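Local coordinates for protein reducing-end xylose-releasing exo-oligoxylanase Rex8A (PDB 6SUD) that hydrolyses short linear and branched xylooligosaccharides derived from xylan, releasing xylose from their reducing ends, at residues Ile160-Ala163 with Cys164-Gly168; Trp92-Ala95 with Tyr96-Gln100; Tyr14-Leu17 with Phe18-Ser21; Leu275-Glu278 with Trp279-Asp283; Gln254-Gly257 with Asp258-His261. The protein carries 1 engineered substitution. All coordinates share one frame; numbering follows the deposited sequence.

Contact 1: residues Ile160-Ala163 with Cys164-Gly168; sequences ILHA and CLHQG
Ile160-Ala163 and Cys164-Gly168 follow one another as turns of a single helix, in which the N-H groups of Cys164 to Gln167 each bond to the carbonyl four residues earlier. Cys164 N meets Ile160 O at 2.9 Å. The next turn is less regular: Leu165 N lies 3.3 Å from Leu161 O and makes a second, weak bond to His162 O, while His166 N, 2.8 Å from His162 O, is also weakly bonded to Ala163 O. Outside this backbone the side chains of His162 and His166 cross at about a right angle. His162 has CG trans to its own N (chi1 175°), which swings the ring along the helix toward His166, whose CB sits over one face, 4.0 Å from the ring centroid, as a CH-pi contact. The two rings meet obliquely, planes 32° apart, with His162 ND1 3.3 Å from His166 CD2. With an alanine in place of His162, His166 CB would probably lose the ring face it rests on, and a gap would open beside its imidazole. That imidazole has further holds, since NE2 bonds to Asp214 and ND1 to Glu169. This is a helix of the (alpha/alpha)6 barrel of family 8 glycosidases, with two faces: the histidines lie on its partly exposed side, while Ile160 and Leu161 pack on helix 127-144. On this apolar side Cys164, small and weakly polar, fits its SG against Ile160 CG2 at 4.1 Å and Leu161 CD2 at 4.2 Å. Ala163 lets the bent chain of Gln167 pass close by, and Gln167 NE2 bonds to Lys107 O.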
# COMPACT_ATOMS: atom_id res chain seq x y z
N ILE A 160 4.97 9.24 -14.36
CA ILE A 160 3.96 9.34 -13.26
C ILE A 160 4.49 10.32 -12.20
O ILE A 160 3.75 11.27 -11.84
CB ILE A 160 3.64 7.95 -12.66
CG1 ILE A 160 3.07 7.01 -13.72
CG2 ILE A 160 2.72 8.10 -11.45
CD1 ILE A 160 2.80 5.59 -13.24
N LEU A 161 5.71 10.12 -11.72
CA LEU A 161 6.25 10.90 -10.57
C LEU A 161 6.54 12.34 -11.03
O LEU A 161 6.44 13.25 -10.19
CB LEU A 161 7.51 10.23 -10.02
CG LEU A 161 7.30 8.91 -9.29
CD1 LEU A 161 8.59 8.48 -8.60
CD2 LEU A 161 6.17 9.00 -8.27
N HIS A 162 6.87 12.56 -12.30
CA HIS A 162 6.97 13.94 -12.87
C HIS A 162 5.64 14.68 -12.68
O HIS A 162 5.65 15.80 -12.13
CB HIS A 162 7.36 13.94 -14.35
CG HIS A 162 7.35 15.32 -14.90
ND1 HIS A 162 8.33 16.23 -14.60
CD2 HIS A 162 6.45 15.98 -15.67
CE1 HIS A 162 8.06 17.38 -15.18
NE2 HIS A 162 6.90 17.25 -15.84
N ALA A 163 4.53 14.08 -13.12
CA ALA A 163 3.18 14.68 -13.01
C ALA A 163 2.85 14.88 -11.53
O ALA A 163 2.34 15.95 -11.16
CB ALA A 163 2.17 13.84 -13.73
N CYS A 164 3.19 13.91 -10.67
CA CYS A 164 2.93 13.97 -9.21
C CYS A 164 3.48 15.26 -8.60
O CYS A 164 2.85 15.80 -7.69
CB CYS A 164 3.55 12.78 -8.49
SG CYS A 164 2.62 11.25 -8.77
N LEU A 165 4.65 15.72 -9.06
CA LEU A 165 5.28 16.93 -8.47
C LEU A 165 5.01 18.18 -9.31
O LEU A 165 5.02 19.26 -8.70
CB LEU A 165 6.79 16.70 -8.32
CG LEU A 165 7.19 15.54 -7.41
CD1 LEU A 165 8.68 15.60 -7.13
CD2 LEU A 165 6.39 15.55 -6.11
N HIS A 166 4.77 18.05 -10.62
CA HIS A 166 4.83 19.20 -11.56
C HIS A 166 3.52 19.42 -12.31
O HIS A 166 3.52 20.27 -13.23
CB HIS A 166 5.99 19.00 -12.53
CG HIS A 166 7.31 18.91 -11.86
ND1 HIS A 166 7.88 19.98 -11.21
CD2 HIS A 166 8.16 17.87 -11.72
CE1 HIS A 166 9.05 19.62 -10.71
NE2 HIS A 166 9.24 18.33 -11.02
N GLN A 167 2.44 18.71 -11.96
CA GLN A 167 1.12 18.86 -12.63
C GLN A 167 0.69 20.34 -12.62
O GLN A 167 0.12 20.76 -13.64
CB GLN A 167 0.05 17.97 -11.98
CG GLN A 167 -1.25 17.90 -12.75
CD GLN A 167 -1.15 17.11 -14.03
OE1 GLN A 167 -0.83 17.66 -15.09
NE2 GLN A 167 -1.43 15.82 -13.94
N GLY A 168 0.95 21.08 -11.54
CA GLY A 168 0.53 22.50 -11.42
C GLY A 168 1.18 23.40 -12.46
O GLY A 168 0.66 24.50 -12.70

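Contact 2: residues Trp92-Ala95 with Tyr96-Gln100; sequences WNYA and YTYMQ
Tyr94 and Tyr98 form the apolar centre, an edge-to-face pair with ring centroids 4.9 Å apart and planes at 70°. Tyr98 drives CD2 over the middle of the Tyr94 face, 3.6 Å from Tyr94 CD2. Tyr94 offers that face because its CG stands trans to the backbone N (chi1 -176°), laying the ring along the helix. Met99 SD adds a Met-aromatic contact at the edge of the same ring, 5.5 Å from its centroid, where a flexible thioether adapts well. One turn away, Tyr96 CB sits over one face of the Trp92 ring. Farther out, Tyr94 OH bonds to Pro116 O and Asn93 ND2 to Asp55 O. At the polar edge Thr97 grips Asn93 O twice, with N and OG1, each at 2.8 Å and from opposite faces of the carbonyl; a threonine suits an exposed helix position by folding its hydroxyl back. Ala95 O likewise takes two donors, Met99 N at 2.9 Å and, five residues on, Gln100 N at 3.0 Å. The latter widens the end of helix 85-99 of the (alpha/alpha)6 barrel into a pi-type turn, with the side chain of Met99 about 8 Å from that of Glu70, the probable proton donor.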
# COMPACT_ATOMS: atom_id res chain seq x y z
N TRP A 92 -0.66 -3.81 -15.92
CA TRP A 92 -0.11 -2.50 -16.36
C TRP A 92 -0.78 -2.07 -17.67
O TRP A 92 -1.15 -0.87 -17.80
CB TRP A 92 1.42 -2.53 -16.48
CG TRP A 92 1.98 -1.26 -17.05
CD1 TRP A 92 2.78 -1.14 -18.14
CD2 TRP A 92 1.73 0.08 -16.59
NE1 TRP A 92 3.08 0.17 -18.38
CE2 TRP A 92 2.44 0.95 -17.45
CE3 TRP A 92 0.97 0.64 -15.55
CZ2 TRP A 92 2.43 2.34 -17.29
CZ3 TRP A 92 0.96 2.00 -15.39
CH2 TRP A 92 1.67 2.84 -16.25
N ASN A 93 -0.93 -2.99 -18.61
CA ASN A 93 -1.52 -2.69 -19.94
C ASN A 93 -2.95 -2.18 -19.74
O ASN A 93 -3.31 -1.17 -20.38
CB ASN A 93 -1.44 -3.88 -20.89
CG ASN A 93 -1.66 -3.47 -22.32
OD1 ASN A 93 -1.49 -2.30 -22.69
ND2 ASN A 93 -2.03 -4.44 -23.15
N TYR A 94 -3.74 -2.85 -18.88
CA TYR A 94 -5.11 -2.41 -18.51
C TYR A 94 -5.06 -0.97 -17.96
O TYR A 94 -5.80 -0.12 -18.49
CB TYR A 94 -5.75 -3.41 -17.55
CG TYR A 94 -7.18 -3.11 -17.18
CD1 TYR A 94 -7.50 -2.10 -16.29
CD2 TYR A 94 -8.22 -3.84 -17.74
CE1 TYR A 94 -8.82 -1.83 -15.96
CE2 TYR A 94 -9.54 -3.59 -17.41
CZ TYR A 94 -9.85 -2.58 -16.51
OH TYR A 94 -11.16 -2.34 -16.20
N ALA A 95 -4.23 -0.68 -16.95
CA ALA A 95 -4.11 0.65 -16.32
C ALA A 95 -3.71 1.69 -17.39
O ALA A 95 -4.32 2.77 -17.45
CB ALA A 95 -3.09 0.64 -15.19
N TYR A 96 -2.70 1.35 -18.19
CA TYR A 96 -2.14 2.24 -19.25
C TYR A 96 -3.24 2.57 -20.27
O TYR A 96 -3.44 3.75 -20.63
CB TYR A 96 -0.93 1.57 -19.91
CG TYR A 96 -0.48 2.25 -21.18
CD1 TYR A 96 0.25 3.43 -21.13
CD2 TYR A 96 -0.80 1.73 -22.42
CE1 TYR A 96 0.66 4.07 -22.29
CE2 TYR A 96 -0.39 2.35 -23.59
CZ TYR A 96 0.35 3.52 -23.52
OH TYR A 96 0.75 4.15 -24.67
N THR A 97 -3.96 1.54 -20.71
CA THR A 97 -4.97 1.61 -21.81
C THR A 97 -6.25 2.32 -21.34
O THR A 97 -6.76 3.17 -22.10
CB THR A 97 -5.26 0.21 -22.37
OG1 THR A 97 -4.04 -0.28 -22.94
CG2 THR A 97 -6.35 0.20 -23.40
N TYR A 98 -6.79 1.99 -20.16
CA TYR A 98 -8.14 2.44 -19.73
C TYR A 98 -8.10 3.59 -18.72
O TYR A 98 -9.04 4.41 -18.74
CB TYR A 98 -8.94 1.27 -19.18
CG TYR A 98 -9.25 0.21 -20.21
CD1 TYR A 98 -9.87 0.54 -21.41
CD2 TYR A 98 -8.95 -1.12 -19.98
CE1 TYR A 98 -10.17 -0.43 -22.35
CE2 TYR A 98 -9.25 -2.10 -20.90
CZ TYR A 98 -9.86 -1.75 -22.09
OH TYR A 98 -10.14 -2.73 -23.00
N MET A 99 -7.08 3.66 -17.87
CA MET A 99 -7.15 4.50 -16.64
C MET A 99 -6.28 5.76 -16.75
O MET A 99 -6.73 6.79 -16.21
CB MET A 99 -6.76 3.68 -15.41
CG MET A 99 -7.69 2.48 -15.22
SD MET A 99 -7.23 1.51 -13.79
CE MET A 99 -8.29 2.22 -12.54
N GLN A 100 -5.11 5.69 -17.39
CA GLN A 100 -4.16 6.84 -17.42
C GLN A 100 -4.70 7.91 -18.37
O GLN A 100 -5.00 7.59 -19.52
CB GLN A 100 -2.75 6.44 -17.84
CG GLN A 100 -1.71 7.53 -17.58
CD GLN A 100 -0.29 7.08 -17.86
OE1 GLN A 100 -0.03 6.32 -18.80
NE2 GLN A 100 0.63 7.56 -17.04

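Contact 3: residues Tyr14-Leu17 with Phe18-Ser21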
# COMPACT_ATOMS: atom_id res chain seq x y z
N TYR A 14 16.79 -9.95 4.65
CA TYR A 14 15.36 -9.72 5.00
C TYR A 14 14.96 -10.65 6.14
O TYR A 14 15.20 -11.86 6.02
CB TYR A 14 14.48 -9.90 3.76
CG TYR A 14 14.72 -8.81 2.76
CD1 TYR A 14 15.74 -8.90 1.82
CD2 TYR A 14 13.99 -7.64 2.81
CE1 TYR A 14 15.98 -7.87 0.92
CE2 TYR A 14 14.22 -6.60 1.93
CZ TYR A 14 15.21 -6.72 0.97
OH TYR A 14 15.42 -5.68 0.13
N ALA A 15 14.37 -10.10 7.21
CA ALA A 15 13.81 -10.89 8.33
C ALA A 15 12.75 -11.83 7.77
O ALA A 15 11.84 -11.37 7.05
CB ALA A 15 13.22 -10.01 9.40
N ASN A 16 12.84 -13.10 8.14
CA ASN A 16 11.81 -14.12 7.83
C ASN A 16 11.17 -14.45 9.18
O ASN A 16 11.74 -15.28 9.91
CB ASN A 16 12.39 -15.32 7.09
CG ASN A 16 11.37 -16.39 6.77
OD1 ASN A 16 10.28 -16.43 7.34
ND2 ASN A 16 11.72 -17.31 5.88
N LEU A 17 10.09 -13.75 9.52
CA LEU A 17 9.48 -13.87 10.86
C LEU A 17 8.76 -15.21 10.97
O LEU A 17 8.64 -15.67 12.11
CB LEU A 17 8.53 -12.70 11.11
CG LEU A 17 9.26 -11.36 11.23
CD1 LEU A 17 8.37 -10.30 11.82
CD2 LEU A 17 10.50 -11.53 12.08
N PHE A 18 8.28 -15.79 9.86
CA PHE A 18 7.67 -17.15 9.90
C PHE A 18 8.75 -18.14 10.36
O PHE A 18 8.47 -18.97 11.22
CB PHE A 18 7.04 -17.53 8.56
CG PHE A 18 5.76 -16.80 8.21
CD1 PHE A 18 4.75 -16.59 9.15
CD2 PHE A 18 5.52 -16.38 6.91
CE1 PHE A 18 3.58 -15.94 8.80
CE2 PHE A 18 4.35 -15.73 6.56
CZ PHE A 18 3.37 -15.51 7.51
N GLN A 19 9.96 -18.02 9.81
CA GLN A 19 11.10 -18.92 10.15
C GLN A 19 11.56 -18.67 11.58
O GLN A 19 11.81 -19.66 12.30
CB GLN A 19 12.26 -18.70 9.19
CG GLN A 19 13.21 -19.88 9.15
CD GLN A 19 14.27 -19.73 8.08
OE1 GLN A 19 13.99 -19.31 6.96
NE2 GLN A 19 15.49 -20.11 8.41
N ARG A 20 11.69 -17.40 12.00
CA ARG A 20 12.14 -17.04 13.37
C ARG A 20 11.16 -17.63 14.38
O ARG A 20 11.55 -17.97 15.50
CB ARG A 20 12.23 -15.52 13.51
CG ARG A 20 12.34 -15.02 14.94
CD ARG A 20 12.36 -13.51 15.02
NE ARG A 20 13.30 -12.90 14.08
CZ ARG A 20 13.39 -11.60 13.87
NH1 ARG A 20 12.60 -10.77 14.54
NH2 ARG A 20 14.28 -11.12 13.01
N SER A 21 9.93 -17.76 13.92
CA SER A 21 8.79 -18.21 14.73
C SER A 21 8.67 -19.74 14.74
O SER A 21 7.81 -20.25 15.48
CB SER A 21 7.56 -17.53 14.21
OG SER A 21 6.38 -18.04 14.80
O HOH W 1 14.66 -17.15 5.22
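Asn16 reaches forward over the first turn of the helix that follows it, and its side chain meets Gln19 at almost every atom. CB approaches Gln19 CB, and CG comes closer still, 3.5 Å from that same carbon. With CG trans to the backbone N (chi1 179°), the amide is carried toward the helix start, where OD1 accepts from Gln19 N at 3.0 Å. The N-H is well aimed, but it comes from above the carbonyl plane, 60° out of it. At the other tip ND2 donates to a water at 3.0 Å, and the water donates in turn to Gln19 OE1 at 2.9 Å; the two amides, nearly perpendicular, are thus tied through solvent. Asn16 also serves with its backbone, Asn16 O accepting from Arg20 N at 3.0 Å in the first full helical bond.

On another side of the turn Leu17 and Arg20 run side by side. Leu17 CD2 lies against one face of the guanidinium, 3.3 Å from Arg20 NH1, so that an exposed arginine shields a leucine with its flat group, while Ala15 CB lies 3.9 Å from Arg20 NH2. Phe18 turns inward instead, its ring edge-to-face with Trp349. Short and with a carbonyl oxygen at its tip, asparagine can reach the N-H groups of the first turn, and the arrangement is a classic N-cap: Asn16 side chain to Gln19 N, at the start of the short helix 17-20.

Contact 4: residues Leu275-Glu278 with Trp279-Asp283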
# COMPACT_ATOMS: atom_id res chain seq x y z
N LEU A 275 7.40 -1.76 7.33
CA LEU A 275 8.25 -2.05 6.15
C LEU A 275 9.38 -1.00 6.07
O LEU A 275 10.51 -1.40 5.75
CB LEU A 275 7.40 -2.11 4.88
CG LEU A 275 8.09 -2.70 3.64
CD1 LEU A 275 8.58 -4.12 3.87
CD2 LEU A 275 7.14 -2.65 2.46
N ASP A 276 9.11 0.27 6.40
CA ASP A 276 10.15 1.33 6.40
C ASP A 276 11.25 0.97 7.41
O ASP A 276 12.46 1.22 7.13
CB ASP A 276 9.58 2.70 6.78
CG ASP A 276 10.60 3.82 6.65
OD1 ASP A 276 11.24 3.90 5.59
OD2 ASP A 276 10.78 4.58 7.63
N TRP A 277 10.85 0.46 8.58
CA TRP A 277 11.80 0.00 9.62
C TRP A 277 12.64 -1.15 9.05
O TRP A 277 13.87 -1.07 9.13
CB TRP A 277 11.08 -0.40 10.91
CG TRP A 277 12.05 -0.88 11.94
CD1 TRP A 277 12.25 -2.16 12.35
CD2 TRP A 277 13.00 -0.08 12.64
NE1 TRP A 277 13.23 -2.21 13.29
CE2 TRP A 277 13.72 -0.95 13.49
CE3 TRP A 277 13.32 1.28 12.64
CZ2 TRP A 277 14.74 -0.49 14.33
CZ3 TRP A 277 14.34 1.72 13.45
CH2 TRP A 277 15.03 0.85 14.29
N GLU A 278 11.99 -2.16 8.46
CA GLU A 278 12.68 -3.35 7.88
C GLU A 278 13.69 -2.88 6.81
O GLU A 278 14.86 -3.31 6.87
CB GLU A 278 11.66 -4.35 7.34
CG GLU A 278 12.29 -5.56 6.67
CD GLU A 278 13.30 -6.37 7.47
OE1 GLU A 278 13.43 -6.13 8.70
OE2 GLU A 278 13.96 -7.26 6.86
N TRP A 279 13.28 -2.03 5.87
CA TRP A 279 14.14 -1.62 4.72
C TRP A 279 15.25 -0.66 5.15
O TRP A 279 16.39 -0.83 4.64
CB TRP A 279 13.29 -1.00 3.60
CG TRP A 279 12.51 -2.00 2.81
CD1 TRP A 279 12.37 -3.33 3.07
CD2 TRP A 279 11.73 -1.74 1.63
NE1 TRP A 279 11.58 -3.92 2.12
CE2 TRP A 279 11.17 -2.97 1.23
CE3 TRP A 279 11.45 -0.59 0.88
CZ2 TRP A 279 10.34 -3.08 0.11
CZ3 TRP A 279 10.64 -0.71 -0.23
CH2 TRP A 279 10.10 -1.94 -0.62
N PHE A 280 14.95 0.34 5.98
CA PHE A 280 15.85 1.52 6.19
C PHE A 280 16.28 1.68 7.65
O PHE A 280 17.32 2.33 7.84
CB PHE A 280 15.21 2.78 5.62
CG PHE A 280 15.12 2.73 4.12
CD1 PHE A 280 16.27 2.69 3.34
CD2 PHE A 280 13.90 2.70 3.47
CE1 PHE A 280 16.20 2.61 1.96
CE2 PHE A 280 13.83 2.59 2.09
CZ PHE A 280 14.98 2.57 1.33
N ARG A 281 15.50 1.18 8.62
CA ARG A 281 15.90 1.10 10.06
C ARG A 281 16.29 2.50 10.54
O ARG A 281 17.26 2.61 11.31
CB ARG A 281 17.04 0.07 10.20
CG ARG A 281 16.99 -0.81 11.45
CD ARG A 281 15.85 -1.81 11.45
NE ARG A 281 15.80 -2.70 10.29
CZ ARG A 281 16.49 -3.83 10.15
NH1 ARG A 281 17.32 -4.25 11.09
NH2 ARG A 281 16.35 -4.54 9.04
N LYS A 282 15.56 3.55 10.14
CA LYS A 282 15.98 4.97 10.33
C LYS A 282 15.33 5.62 11.55
O LYS A 282 16.00 6.51 12.15
CB LYS A 282 15.69 5.80 9.08
CG LYS A 282 16.74 5.68 7.99
CD LYS A 282 16.47 6.61 6.83
CE LYS A 282 17.68 6.87 5.95
NZ LYS A 282 17.81 5.83 4.90
N ASP A 283 14.09 5.28 11.89
CA ASP A 283 13.31 5.98 12.95
C ASP A 283 12.88 4.95 14.00
O ASP A 283 11.89 4.23 13.81
CB ASP A 283 12.12 6.77 12.40
CG ASP A 283 11.30 7.42 13.52
OD1 ASP A 283 11.80 7.52 14.63
OD2 ASP A 283 10.20 7.82 13.26
O HOH W 2 12.72 3.73 9.23
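Trp277 and Arg281 dominate the contacts over ring faces. Arg281 CD presses on the five-membered ring of Trp277, 3.3 Å from its centroid, a tight CH-pi contact; the guanidinium is too distant for more than a weak cation-pi attraction. A looser contact joins Leu275 and Trp279, with Leu275 CG over the indole face, 4.1 Å from the five-membered ring centroid.

Hydrogen bonds explain the folded shape of Arg281. Positive phi (55°) takes it out of the helix, and bends at chi2 (69°) and chi3 (55°) curl its chain back over the last turn. Arg281 NE donates to Trp277 O at 2.8 Å from above the carbonyl plane, whereas Arg281 NH2 reaches a lone pair of Glu278 O at 2.9 Å, both carbonyls lying at the guanidinium edge. Two carbonyls at the helix end thereby gain a cationic partner. Replacing Trp277 by an alanine is likely to leave the methylenes of Arg281 without the surface they lie on and its guanidinium freer to turn from those carbonyls.

The charged pair is Glu278 OE1 and Arg281 NH2, 3.3 Å apart, a salt bridge of charges alone, since the oxygen lies well out of the guanidinium plane; Glu278 OE2 bonds to Ala15 N. Water joins in, accepting from Lys282 N at 3.0 Å and lying 2.7 Å from Asp276 OD2, which also pairs with Arg226. Trp277 packs on helix 285-297, Trp279 and Phe280 on helix 200-209, and Phe280 also on Arg226 of helix 215-232, so the end of helix 268-280 sits among three.

Contact 5: residues Gln254-Gly257 with Asp258-His261; sequences QLHG and DFRH
Asp258 OD1 is gripped twice by Arg260, by NE at 2.8 Å and by the backbone N at 3.2 Å, the two donors arriving from opposite faces of the carboxylate. Arg260 NH2 takes the other oxygen, OD2, at 2.9 Å, completing a side-on, two-nitrogen salt bridge. His261 NE2 adds a weak bond to that same OD2. Short and acidic, aspartate can serve the backbone and the guanidinium at once, which fixes the rotation of its carboxylate.

Before it, Gln254-Gly257 forms a type I beta turn whose ends are bonded both ways, Gly257 N to Gln254 O at 3.1 Å and Gln254 N to Gly257 O. Gly257 has a phi of 147°, at which any side chain would jam against the preceding carbonyl. From this turn His256 meets Phe259, their rings obliquely inclined with centroids 4.8 Å apart and His256 NE2 3.4 Å from Phe259 CE2. A chi1 of 69° places His256 CG between its backbone N and carbonyl carbon, directing the imidazole toward the phenyl ring. Tyr243 bonds His256 NE2 with its hydroxyl and stacks on Phe259, whose flat apolar ring can thus meet histidine and tyrosine together. The pattern joins a type I turn to an Asx turn, Asp258 OD1 to Arg260 N, in a surface loop where the Phe259 side chain is about 6 Å from that of Asp265, the probable proton acceptor.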
# COMPACT_ATOMS: atom_id res chain seq x y z
N GLN A 254 -16.10 15.03 6.08
CA GLN A 254 -16.16 15.40 4.64
C GLN A 254 -17.58 15.14 4.14
O GLN A 254 -18.36 14.45 4.83
CB GLN A 254 -15.09 14.64 3.86
CG GLN A 254 -13.66 14.94 4.30
CD GLN A 254 -13.24 16.37 4.04
OE1 GLN A 254 -13.40 16.90 2.94
NE2 GLN A 254 -12.69 17.01 5.06
N LEU A 255 -17.92 15.70 2.97
CA LEU A 255 -19.28 15.54 2.38
C LEU A 255 -19.58 14.05 2.15
O LEU A 255 -20.77 13.68 2.24
CB LEU A 255 -19.37 16.34 1.08
CG LEU A 255 -19.31 17.86 1.24
CD1 LEU A 255 -19.40 18.53 -0.12
CD2 LEU A 255 -20.42 18.36 2.16
N HIS A 256 -18.56 13.23 1.91
CA HIS A 256 -18.73 11.79 1.57
C HIS A 256 -18.54 10.91 2.81
O HIS A 256 -18.64 9.68 2.66
CB HIS A 256 -17.83 11.38 0.39
CG HIS A 256 -16.37 11.38 0.68
ND1 HIS A 256 -15.63 12.53 0.77
CD2 HIS A 256 -15.50 10.35 0.83
CE1 HIS A 256 -14.37 12.22 1.01
NE2 HIS A 256 -14.26 10.90 1.04
N GLY A 257 -18.27 11.49 3.98
CA GLY A 257 -18.34 10.76 5.27
C GLY A 257 -17.34 11.22 6.31
O GLY A 257 -16.59 12.19 6.07
N ASP A 258 -17.36 10.53 7.45
CA ASP A 258 -16.57 10.85 8.66
C ASP A 258 -15.35 9.93 8.68
O ASP A 258 -15.55 8.71 8.87
CB ASP A 258 -17.44 10.67 9.91
CG ASP A 258 -16.76 11.00 11.22
OD1 ASP A 258 -15.54 11.33 11.20
OD2 ASP A 258 -17.46 10.94 12.25
N PHE A 259 -14.16 10.48 8.42
CA PHE A 259 -12.89 9.72 8.25
C PHE A 259 -11.97 10.03 9.43
O PHE A 259 -10.76 9.85 9.34
CB PHE A 259 -12.31 10.02 6.86
CG PHE A 259 -13.15 9.45 5.75
CD1 PHE A 259 -12.96 8.14 5.33
CD2 PHE A 259 -14.15 10.20 5.14
CE1 PHE A 259 -13.75 7.59 4.33
CE2 PHE A 259 -14.93 9.65 4.13
CZ PHE A 259 -14.73 8.35 3.73
N ARG A 260 -12.55 10.47 10.55
CA ARG A 260 -11.77 10.90 11.74
C ARG A 260 -11.28 9.70 12.56
O ARG A 260 -10.46 9.91 13.46
CB ARG A 260 -12.64 11.79 12.62
CG ARG A 260 -12.94 13.13 11.97
CD ARG A 260 -13.78 14.03 12.86
NE ARG A 260 -15.05 13.36 13.12
CZ ARG A 260 -15.99 13.79 13.95
NH1 ARG A 260 -15.83 14.91 14.64
NH2 ARG A 260 -17.10 13.09 14.11
N HIS A 261 -11.79 8.51 12.26
CA HIS A 261 -11.66 7.33 13.15
C HIS A 261 -10.75 6.28 12.54
O HIS A 261 -10.34 6.42 11.36
CB HIS A 261 -13.03 6.77 13.47
CG HIS A 261 -13.96 7.83 13.95
ND1 HIS A 261 -13.72 8.54 15.12
CD2 HIS A 261 -15.09 8.34 13.42
CE1 HIS A 261 -14.68 9.43 15.30
NE2 HIS A 261 -15.54 9.31 14.27

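In the fold
Contacts 1 and 2, on helices 153-170 and 85-99, touch directly: Ile160 CD1 lies 4.2 Å from Trp92 CH2, and Ile160 CG1 4.1 Å from Gln100 NE2. Contacts 3 and 4, centres 16 Å apart, join the N-terminal region to helix 268-280, chiefly through a hydrogen bond of 2.9 Å from Ala15 N to Glu278 OE2. Contact 3 lies across the chain's centre from contacts 1, 2 and 5. Bound xylose is approached most closely by contact 5, with the Phe259 side chain about 7 Å away, and by contact 2, with that of Met99 about 9 Å away. In contact 1 the side chain of Cys164 is about 14 Å from a bound beta-D-xylopyranose.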